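Local coordinates for aldehyde dehydrogenase family protein (Pseudomonas syringae pv. tomato, PDB 5IUV) that oxidises indole-3-acetaldehyde to the auxin indole-3-acetic acid with NAD+ as cofactor, as a tetrameric member of the aldehyde dehydrogenase family, at residues 452-455 with 456-460; 257-260 with 261-264. All blocks are in the same frame, centred on the assembly; numbering follows the deposited sequence.

Interaction 2 (257-264) comes first along the chain, at the turn from helix 246-258 into strand 263-267, and interaction 1 (452-460) follows where strand 452-455 runs out into a loop. They belong to different sheets: 263-267 to the one that also holds 239-243 and 488-496, 452-455 to the one with 430-434 and 273-276. Their centres lie about 35 Å apart and their nearest atoms about 18 Å. Side chains of both lie about 10 Å from the bound NAD, Trp454 from strand 452-455 and Lys262 from the turn just before strand 263-267. Both also meet the second subunit of the tetramer, so each local contact is part of the assembly as well as of the monomer.

Interaction 1. Residues 452-455 with 456-460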
loop_
_atom_site.group_PDB
_atom_site.type_symbol
_atom_site.label_atom_id
_atom_site.label_comp_id
_atom_site.label_asym_id
_atom_site.label_seq_id
_atom_site.Cartn_x
_atom_site.Cartn_y
_atom_site.Cartn_z
ATOM N N SER A 452 2.984 10.696 18.623
ATOM C CA SER A 452 1.542 10.560 18.794
ATOM C C SER A 452 0.939 11.907 19.154
ATOM O O SER A 452 1.449 12.588 20.032
ATOM C CB SER A 452 1.205 9.541 19.888
ATOM O OG SER A 452 1.720 8.260 19.582
ATOM N N VAL A 453 -0.147 12.286 18.486
ATOM C CA VAL A 453 -0.875 13.491 18.869
ATOM C C VAL A 453 -2.327 13.118 19.109
ATOM O O VAL A 453 -2.999 12.594 18.216
ATOM C CB VAL A 453 -0.781 14.604 17.800
ATOM C CG1 VAL A 453 -1.628 15.800 18.212
ATOM C CG2 VAL A 453 0.669 15.029 17.592
ATOM N N TRP A 454 -2.796 13.357 20.327
ATOM C CA TRP A 454 -4.147 12.979 20.702
ATOM C C TRP A 454 -5.035 14.215 20.751
ATOM O O TRP A 454 -4.681 15.226 21.352
ATOM C CB TRP A 454 -4.137 12.227 22.042
ATOM C CG TRP A 454 -3.320 10.961 21.958
ATOM C CD1 TRP A 454 -3.442 9.979 21.018
ATOM C CD2 TRP A 454 -2.248 10.553 22.822
ATOM N NE1 TRP A 454 -2.521 8.984 21.245
ATOM C CE2 TRP A 454 -1.778 9.310 22.348
ATOM C CE3 TRP A 454 -1.646 11.113 23.956
ATOM C CZ2 TRP A 454 -0.732 8.618 22.960
ATOM C CZ3 TRP A 454 -0.603 10.419 24.569
ATOM C CH2 TRP A 454 -0.164 9.185 24.072
ATOM N N VAL A 455 -6.183 14.146 20.090
ATOM C CA VAL A 455 -7.061 15.308 20.006
ATOM C C VAL A 455 -8.367 15.029 20.730
ATOM O O VAL A 455 -9.058 14.053 20.430
ATOM C CB VAL A 455 -7.353 15.710 18.542
ATOM C CG1 VAL A 455 -8.287 16.932 18.488
ATOM C CG2 VAL A 455 -6.050 15.989 17.802
ATOM N N ASN A 456 -8.674 15.887 21.696
ATOM C CA ASN A 456 -9.861 15.770 22.545
ATOM C C ASN A 456 -9.929 14.442 23.290
ATOM O O ASN A 456 -11.004 13.920 23.582
ATOM C CB ASN A 456 -11.116 16.014 21.713
ATOM C CG ASN A 456 -11.179 17.435 21.207
ATOM O OD1 ASN A 456 -10.574 18.326 21.804
ATOM N ND2 ASN A 456 -11.884 17.657 20.107
ATOM N N GLN A 457 -8.748 13.929 23.611
ATOM C CA GLN A 457 -8.587 12.751 24.439
ATOM C C GLN A 457 -7.120 12.680 24.847
ATOM O O GLN A 457 -6.292 13.407 24.295
ATOM C CB GLN A 457 -9.002 11.484 23.690
ATOM C CG GLN A 457 -8.077 11.137 22.540
ATOM C CD GLN A 457 -8.606 9.986 21.708
ATOM O OE1 GLN A 457 -9.244 9.079 22.229
ATOM N NE2 GLN A 457 -8.350 10.026 20.404
ATOM N N TYR A 458 -6.796 11.823 25.808
ATOM C CA TYR A 458 -5.394 11.534 26.104
ATOM C C TYR A 458 -5.165 10.028 26.087
ATOM O O TYR A 458 -6.093 9.264 26.322
ATOM C CB TYR A 458 -4.957 12.128 27.455
ATOM C CG TYR A 458 -3.466 12.358 27.483
ATOM C CD1 TYR A 458 -2.929 13.519 26.964
ATOM C CD2 TYR A 458 -2.595 11.392 27.976
ATOM C CE1 TYR A 458 -1.570 13.732 26.947
ATOM C CE2 TYR A 458 -1.223 11.594 27.964
ATOM C CZ TYR A 458 -0.720 12.772 27.444
ATOM O OH TYR A 458 0.641 13.006 27.410
ATOM N N ASP A 459 -3.930 9.618 25.796
ATOM C CA ASP A 459 -3.544 8.205 25.768
ATOM C C ASP A 459 -4.408 7.404 24.794
ATOM O O ASP A 459 -4.919 6.338 25.136
ATOM C CB ASP A 459 -3.630 7.598 27.177
ATOM C CG ASP A 459 -2.889 6.270 27.296
ATOM O OD1 ASP A 459 -1.864 6.085 26.601
ATOM O OD2 ASP A 459 -3.333 5.411 28.089
ATOM N N GLY A 460 -4.569 7.919 23.580
ATOM C CA GLY A 460 -5.397 7.267 22.587
ATOM C C GLY A 460 -4.633 6.288 21.714
ATOM O O GLY A 460 -3.429 6.065 21.903
#
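An indole covered by the chain that follows it, Trp454 packs on 458-460 where the strand 452-455 leaves its sheet for a loop lining the substrate site. With CG anti to the carbonyl carbon (chi1 -61°), the indole is turned so that the returning loop crosses one of its faces. Asp459 CA sits almost on the normal of the six-membered ring, 3.7 Å from its centroid, and Gly460 CA lies over the five-membered ring, 3.9 Å from its centroid: two CH-pi contacts on one face. Asp459 N is 3.3 Å from Trp454 CE3. Ser452 CB lies over the opposite face. Tyr458 meets the indole edge-to-face: Trp454 CE3 and CZ3 point at the phenol face, centroids 4.9 Å apart and planes at 69°. Tyr458 OH bonds to Thr303 O, and Gln457 NE2 to Gln149 OE1 of the second subunit; a strand of that subunit pairs in parallel with 452-455. Asp459 and Thr303 belong to the indole-3-acetate site, a ligand not bound to this chain here. Gln457 O is buried near Trp454 CB without a polar partner. Backbone CA and N atoms thus meet the indole largely by dispersion and CH-pi contact, while polar side chains bond outside.

Interaction 2. Residues 257-260 with 261-264; sequences GESN and MKRV
The turn closing a beta-alpha-beta unit, between helix 246-258 and strand 263-267, is tied together by the side chains of Asn260 and Lys262. Ser259 is the first residue to leave helical geometry, and the chain then reverses through Asn260 and Met261, the latter with positive phi, to enter the strand. Asn260 OD1 serves both ends of one lysine. Lys262 NZ donates to it at 2.8 Å, approaching from above the amide plane, 40° out of it, while the backbone N of Lys262 makes a weak bond to the same oxygen at 3.1 Å, with a bent N-H...O angle of 127°. The amide can take both because the lysine folds around it: CG lies between the backbone N and the carbonyl carbon (chi1 56°), and further bends at chi3 and chi4 curl the chain until the ammonium returns to the turn. Lys262 CB and CG are packed against the oxygen on the way, CB at 3.2 Å from Asn260 OD1. Ser259 OG lies 3.3 Å from Lys262 NZ, and is itself bonded to Tyr255 O in the last turns of the helix. The ammonium also donates to the carbonyls of Ala232 and His234, so three oxygens, with Asn260 OD1, accept from it, which would probably stabilise the buried charge. Asn260 ND2 bonds separately to Val237 O, which fixes the rotation of the amide. Around the turn, Lys262 packs on Val240 of the parallel strand 239-243 and on Ala256 of the helix, and Arg263 forms a salt bridge with Glu489 of strand 488-496. Met261 packs on Leu266 and Val264 on Met253 of the second subunit, so the link from helix 246-258 to strand 263-267 lies against that subunit.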
loop_
_atom_site.group_PDB
_atom_site.type_symbol
_atom_site.label_atom_id
_atom_site.label_comp_id
_atom_site.label_asym_id
_atom_site.label_seq_id
_atom_site.Cartn_x
_atom_site.Cartn_y
_atom_site.Cartn_z
ATOM N N GLY A 257 28.080 1.038 16.917
ATOM C CA GLY A 257 29.215 1.578 16.189
ATOM C C GLY A 257 30.538 0.927 16.565
ATOM O O GLY A 257 31.429 0.774 15.730
ATOM N N GLU A 258 30.668 0.544 17.828
ATOM C CA GLU A 258 31.888 -0.086 18.315
ATOM C C GLU A 258 31.974 -1.557 17.916
ATOM O O GLU A 258 33.047 -2.152 17.961
ATOM C CB GLU A 258 31.975 0.030 19.838
ATOM C CG GLU A 258 32.181 1.440 20.359
ATOM C CD GLU A 258 32.173 1.492 21.882
ATOM O OE1 GLU A 258 31.764 0.497 22.518
ATOM O OE2 GLU A 258 32.581 2.526 22.445
ATOM N N SER A 259 30.845 -2.146 17.538
ATOM C CA SER A 259 30.802 -3.584 17.298
ATOM C C SER A 259 30.559 -3.915 15.827
ATOM O O SER A 259 31.501 -3.893 15.030
ATOM C CB SER A 259 29.742 -4.257 18.196
ATOM O OG SER A 259 28.457 -3.676 18.049
ATOM N N ASN A 260 29.315 -4.212 15.454
ATOM C CA ASN A 260 29.043 -4.742 14.114
ATOM C C ASN A 260 28.061 -3.932 13.263
ATOM O O ASN A 260 27.524 -4.446 12.276
ATOM C CB ASN A 260 28.514 -6.180 14.231
ATOM C CG ASN A 260 27.140 -6.255 14.905
ATOM O OD1 ASN A 260 26.704 -5.316 15.576
ATOM N ND2 ASN A 260 26.455 -7.380 14.722
ATOM N N MET A 261 27.825 -2.678 13.646
ATOM C CA MET A 261 26.877 -1.813 12.946
ATOM C C MET A 261 25.473 -2.434 12.931
ATOM O O MET A 261 24.724 -2.289 11.956
ATOM C CB MET A 261 27.357 -1.532 11.509
ATOM C CG MET A 261 26.672 -0.358 10.814
ATOM S SD MET A 261 26.929 -0.318 9.012
ATOM C CE MET A 261 28.680 -0.130 9.017
ATOM N N LYS A 262 25.110 -3.120 14.015
ATOM C CA LYS A 262 23.768 -3.696 14.123
ATOM C C LYS A 262 22.725 -2.589 14.025
ATOM O O LYS A 262 23.009 -1.445 14.380
ATOM C CB LYS A 262 23.606 -4.471 15.440
ATOM C CG LYS A 262 23.901 -3.656 16.698
ATOM C CD LYS A 262 23.472 -4.403 17.973
ATOM C CE LYS A 262 24.266 -5.691 18.175
ATOM N NZ LYS A 262 25.740 -5.465 18.234
ATOM N N ARG A 263 21.529 -2.910 13.525
ATOM C CA ARG A 263 20.454 -1.920 13.495
ATOM C C ARG A 263 20.040 -1.588 14.932
ATOM O O ARG A 263 20.008 -2.461 15.796
ATOM C CB ARG A 263 19.247 -2.417 12.688
ATOM C CG ARG A 263 19.475 -2.493 11.186
ATOM C CD ARG A 263 20.058 -3.833 10.756
ATOM N NE ARG A 263 20.160 -3.913 9.302
ATOM C CZ ARG A 263 21.256 -3.617 8.606
ATOM N NH1 ARG A 263 22.367 -3.241 9.227
ATOM N NH2 ARG A 263 21.244 -3.711 7.283
ATOM N N VAL A 264 19.748 -0.317 15.181
ATOM C CA VAL A 264 19.376 0.147 16.513
ATOM C C VAL A 264 18.054 0.896 16.448
ATOM O O VAL A 264 17.931 1.875 15.718
ATOM C CB VAL A 264 20.458 1.076 17.116
ATOM C CG1 VAL A 264 20.016 1.627 18.467
ATOM C CG2 VAL A 264 21.773 0.342 17.251
#